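Local coordinates for protein lectin (Trichosanthes anguina, PDB 4HR6) that binds galactosides through ricin-type beta-trefoil domains, as part of a nontoxic three-chain seed lectin homologous to type II RIPs, at residues C[192-204]-C[238-251]. Numbering follows the deposited sequence.
Sequences TASSSTYDNWKVI and ARSDVDLKKIILHR. With AMG (methyl alpha-D-galactopyranoside), chain E.
Two backbone hydrogen bonds join the roughly antiparallel strands 201-204 and 247-250: Leu-249 N gives to Lys-202 O at 2.9 Å, and Ile-204 N to Ile-247 O at 2.8 Å, the latter nearly straight (168°). One water accepts from Lys-202 N and donates to Leu-249 O; a second accepts from Ile-247 N and donates to Ile-204 O. Val-203 and Ile-248 form a non-hydrogen-bonded pair, their CG2 methyls 4.0 Å apart. The ring of Tyr-198 lies across Lys-246 CG, with OH 3.3 Å from Leu-244 CD2. This pairing belongs to the second ricin-type beta-trefoil domain and frames its galactoside site. The type I' turn from Tyr-198 to Trp-201 carries Asp-199, whose OD2 accepts from O6 of the methyl galactoside; Arg-239 N donates to O4 at 3.0 Å. Asp-236, His-253 and Asn-257 bind the sugar too. With CG anti to the backbone N (chi1 -166°), His-250 puts CD2 over a face of the Trp-201 ring, 3.3 Å from NE1, the planes inclined at 45°; AMG C4 sits over the opposite imidazole face. Its ND1 donates in the ring plane to a lone pair of Arg-251 O at 2.7 Å, which helps to fix the ring's rotation; that oxygen also accepts from Gln-258 NE2.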
# COMPACT_ATOMS: atom_id res chain seq x y z
N THR C 192 -6.49 -13.20 15.87
CA THR C 192 -7.70 -12.88 16.65
C THR C 192 -7.35 -12.14 17.92
O THR C 192 -6.39 -12.48 18.58
CB THR C 192 -8.44 -14.16 17.09
OG1 THR C 192 -8.55 -15.08 15.99
CG2 THR C 192 -9.83 -13.81 17.63
N ALA C 193 -8.15 -11.14 18.26
CA ALA C 193 -8.00 -10.44 19.52
C ALA C 193 -8.80 -11.14 20.66
O ALA C 193 -10.03 -11.19 20.62
CB ALA C 193 -8.47 -9.00 19.36
N SER C 194 -8.08 -11.66 21.66
CA SER C 194 -8.67 -12.32 22.85
C SER C 194 -9.35 -11.36 23.83
O SER C 194 -9.22 -10.15 23.71
CB SER C 194 -7.59 -13.06 23.64
OG SER C 194 -7.10 -14.17 22.91
N SER C 195 -10.07 -11.93 24.80
CA SER C 195 -10.61 -11.17 25.95
C SER C 195 -9.58 -11.10 27.08
O SER C 195 -9.64 -10.21 27.93
CB SER C 195 -11.91 -11.81 26.46
OG SER C 195 -11.69 -13.16 26.85
N SER C 196 -8.65 -12.06 27.08
CA SER C 196 -7.45 -12.01 27.92
C SER C 196 -6.64 -10.74 27.65
O SER C 196 -6.45 -10.35 26.48
CB SER C 196 -6.60 -13.25 27.66
OG SER C 196 -5.24 -13.04 28.01
N THR C 197 -6.15 -10.10 28.71
CA THR C 197 -5.49 -8.80 28.61
C THR C 197 -4.02 -8.77 29.06
O THR C 197 -3.49 -9.73 29.63
CB THR C 197 -6.24 -7.69 29.39
OG1 THR C 197 -6.06 -7.88 30.80
CG2 THR C 197 -7.74 -7.69 29.06
N TYR C 198 -3.38 -7.64 28.76
CA TYR C 198 -2.06 -7.28 29.25
C TYR C 198 -2.06 -5.76 29.39
O TYR C 198 -2.47 -5.05 28.47
CB TYR C 198 -0.97 -7.74 28.27
CG TYR C 198 0.44 -7.60 28.80
CD1 TYR C 198 1.10 -8.68 29.39
CD2 TYR C 198 1.12 -6.38 28.73
CE1 TYR C 198 2.39 -8.56 29.88
CE2 TYR C 198 2.41 -6.25 29.21
CZ TYR C 198 3.04 -7.34 29.79
OH TYR C 198 4.32 -7.21 30.27
N ASP C 199 -1.66 -5.25 30.55
CA ASP C 199 -1.77 -3.82 30.87
C ASP C 199 -3.16 -3.26 30.54
O ASP C 199 -3.28 -2.10 30.14
CB ASP C 199 -0.68 -3.00 30.15
CG ASP C 199 0.75 -3.40 30.57
OD1 ASP C 199 0.94 -3.89 31.71
OD2 ASP C 199 1.68 -3.20 29.77
N ASN C 200 -4.20 -4.08 30.71
CA ASN C 200 -5.60 -3.69 30.45
C ASN C 200 -5.94 -3.48 28.97
O ASN C 200 -6.74 -2.60 28.63
CB ASN C 200 -6.02 -2.47 31.31
CG ASN C 200 -6.74 -2.86 32.58
OD1 ASN C 200 -7.77 -2.27 32.93
ND2 ASN C 200 -6.22 -3.86 33.29
N TRP C 201 -5.34 -4.30 28.11
CA TRP C 201 -5.59 -4.27 26.67
C TRP C 201 -5.62 -5.70 26.13
O TRP C 201 -4.88 -6.56 26.61
CB TRP C 201 -4.49 -3.49 25.96
CG TRP C 201 -4.35 -2.03 26.33
CD1 TRP C 201 -3.38 -1.47 27.10
CD2 TRP C 201 -5.19 -0.94 25.90
NE1 TRP C 201 -3.56 -0.10 27.20
CE2 TRP C 201 -4.67 0.24 26.47
CE3 TRP C 201 -6.33 -0.85 25.09
CZ2 TRP C 201 -5.24 1.49 26.26
CZ3 TRP C 201 -6.91 0.39 24.89
CH2 TRP C 201 -6.36 1.55 25.46
N LYS C 202 -6.45 -5.95 25.12
CA LYS C 202 -6.64 -7.31 24.61
C LYS C 202 -5.39 -7.82 23.91
O LYS C 202 -4.64 -7.04 23.31
CB LYS C 202 -7.85 -7.35 23.69
CG LYS C 202 -9.15 -7.02 24.41
CD LYS C 202 -10.21 -6.43 23.48
CE LYS C 202 -10.94 -7.51 22.70
NZ LYS C 202 -11.98 -8.19 23.51
N VAL C 203 -5.17 -9.13 24.00
CA VAL C 203 -3.97 -9.76 23.48
C VAL C 203 -4.31 -10.54 22.22
O VAL C 203 -5.37 -11.18 22.14
CB VAL C 203 -3.32 -10.70 24.53
CG1 VAL C 203 -2.33 -11.66 23.90
CG2 VAL C 203 -2.62 -9.89 25.62
N ILE C 204 -3.41 -10.47 21.23
CA ILE C 204 -3.66 -11.05 19.93
C ILE C 204 -3.06 -12.44 19.88
O ILE C 204 -1.90 -12.64 20.24
CB ILE C 204 -3.01 -10.23 18.77
CG1 ILE C 204 -3.32 -8.73 18.89
CG2 ILE C 204 -3.48 -10.77 17.42
CD1 ILE C 204 -4.78 -8.39 18.87
N ALA C 238 3.66 -4.48 22.79
CA ALA C 238 3.53 -4.01 24.18
C ALA C 238 4.82 -3.39 24.70
O ALA C 238 5.88 -4.04 24.65
CB ALA C 238 3.11 -5.17 25.08
N ARG C 239 4.73 -2.15 25.17
CA ARG C 239 5.85 -1.43 25.80
C ARG C 239 7.03 -1.18 24.86
O ARG C 239 8.15 -0.95 25.32
N SER C 240 6.78 -1.23 23.55
CA SER C 240 7.83 -1.29 22.53
C SER C 240 8.91 -2.31 22.91
O SER C 240 10.09 -2.10 22.63
CB SER C 240 8.46 0.10 22.31
OG SER C 240 7.46 1.08 22.13
N ASP C 241 8.49 -3.41 23.53
CA ASP C 241 9.43 -4.43 24.01
C ASP C 241 9.17 -5.75 23.32
O ASP C 241 8.26 -6.50 23.69
CB ASP C 241 9.31 -4.57 25.53
CG ASP C 241 10.51 -5.28 26.15
OD1 ASP C 241 11.08 -6.20 25.53
OD2 ASP C 241 10.87 -4.90 27.28
N VAL C 242 9.97 -6.04 22.31
CA VAL C 242 9.91 -7.32 21.61
C VAL C 242 9.96 -8.54 22.57
O VAL C 242 9.28 -9.54 22.34
CB VAL C 242 11.05 -7.43 20.56
CG1 VAL C 242 12.38 -6.92 21.11
CG2 VAL C 242 11.20 -8.86 20.06
N ASP C 243 10.76 -8.44 23.63
CA ASP C 243 11.04 -9.60 24.48
C ASP C 243 9.84 -10.02 25.32
O ASP C 243 9.75 -11.17 25.71
CB ASP C 243 12.27 -9.35 25.36
CG ASP C 243 13.54 -9.13 24.55
OD1 ASP C 243 13.89 -10.01 23.74
OD2 ASP C 243 14.18 -8.06 24.72
N LEU C 244 8.90 -9.11 25.57
CA LEU C 244 7.65 -9.45 26.27
C LEU C 244 6.80 -10.51 25.58
O LEU C 244 5.90 -11.08 26.20
CB LEU C 244 6.79 -8.20 26.51
CG LEU C 244 7.26 -7.26 27.63
CD1 LEU C 244 6.43 -6.00 27.69
CD2 LEU C 244 7.25 -7.98 28.98
N LYS C 245 7.05 -10.75 24.29
CA LYS C 245 6.29 -11.73 23.51
C LYS C 245 4.77 -11.45 23.44
O LYS C 245 3.99 -12.37 23.20
CB LYS C 245 6.55 -13.15 24.03
CG LYS C 245 7.62 -13.90 23.26
CD LYS C 245 9.01 -13.36 23.51
CE LYS C 245 10.05 -14.19 22.79
NZ LYS C 245 10.04 -15.62 23.23
N LYS C 246 4.37 -10.19 23.64
CA LYS C 246 2.94 -9.81 23.65
C LYS C 246 2.56 -8.74 22.60
O LYS C 246 3.01 -7.59 22.66
CB LYS C 246 2.50 -9.33 25.05
CG LYS C 246 1.78 -10.38 25.90
CD LYS C 246 2.76 -11.27 26.66
CE LYS C 246 2.07 -12.23 27.63
NZ LYS C 246 1.89 -13.60 27.07
N ILE C 247 1.72 -9.15 21.65
CA ILE C 247 1.05 -8.23 20.73
C ILE C 247 -0.34 -7.95 21.27
O ILE C 247 -1.12 -8.87 21.51
CB ILE C 247 0.93 -8.83 19.31
CG1 ILE C 247 2.28 -9.34 18.82
CG2 ILE C 247 0.33 -7.80 18.35
CD1 ILE C 247 3.39 -8.31 18.90
N ILE C 248 -0.65 -6.67 21.46
CA ILE C 248 -1.94 -6.26 22.00
C ILE C 248 -2.68 -5.34 21.02
O ILE C 248 -2.12 -4.90 20.03
CB ILE C 248 -1.77 -5.54 23.35
CG1 ILE C 248 -1.05 -4.19 23.19
CG2 ILE C 248 -1.02 -6.43 24.34
CD1 ILE C 248 -0.97 -3.36 24.45
N LEU C 249 -3.94 -5.05 21.36
CA LEU C 249 -4.81 -4.17 20.60
C LEU C 249 -5.03 -2.89 21.39
O LEU C 249 -5.70 -2.89 22.41
CB LEU C 249 -6.15 -4.87 20.35
CG LEU C 249 -7.14 -4.20 19.39
CD1 LEU C 249 -6.52 -3.99 18.01
CD2 LEU C 249 -8.38 -5.06 19.28
N HIS C 250 -4.48 -1.79 20.90
CA HIS C 250 -4.32 -0.58 21.68
C HIS C 250 -4.96 0.62 21.01
O HIS C 250 -5.29 0.58 19.84
CB HIS C 250 -2.81 -0.35 21.88
CG HIS C 250 -2.48 0.65 22.94
ND1 HIS C 250 -2.37 2.00 22.67
CD2 HIS C 250 -2.22 0.50 24.25
CE1 HIS C 250 -2.06 2.64 23.79
NE2 HIS C 250 -1.96 1.75 24.76
N ARG C 251 -5.14 1.68 21.78
CA ARG C 251 -5.50 2.99 21.25
C ARG C 251 -4.46 3.42 20.20
O ARG C 251 -3.25 3.27 20.44
CB ARG C 251 -5.52 4.01 22.39
CG ARG C 251 -6.14 5.35 22.07
CD ARG C 251 -6.04 6.30 23.25
NE ARG C 251 -7.08 7.32 23.20
CZ ARG C 251 -8.31 7.20 23.73
NH1 ARG C 251 -8.68 6.10 24.38
NH2 ARG C 251 -9.17 8.20 23.60
C1 AMG E . 3.03 2.19 26.35
C2 AMG E . 3.12 2.20 24.83
C3 AMG E . 1.80 1.73 24.20
C4 AMG E . 1.39 0.38 24.78
C5 AMG E . 1.43 0.42 26.31
C6 AMG E . 1.16 -0.94 26.94
C7 AMG E . 2.44 3.80 28.00
O1 AMG E . 2.05 3.12 26.81
O2 AMG E . 3.46 3.52 24.40
O3 AMG E . 1.91 1.62 22.77
O4 AMG E . 2.27 -0.63 24.26
O5 AMG E . 2.70 0.87 26.78
O6 AMG E . 0.73 -0.74 28.30
O HOH W 1 -8.07 -3.73 23.80
O HOH W 2 1.05 -11.86 21.06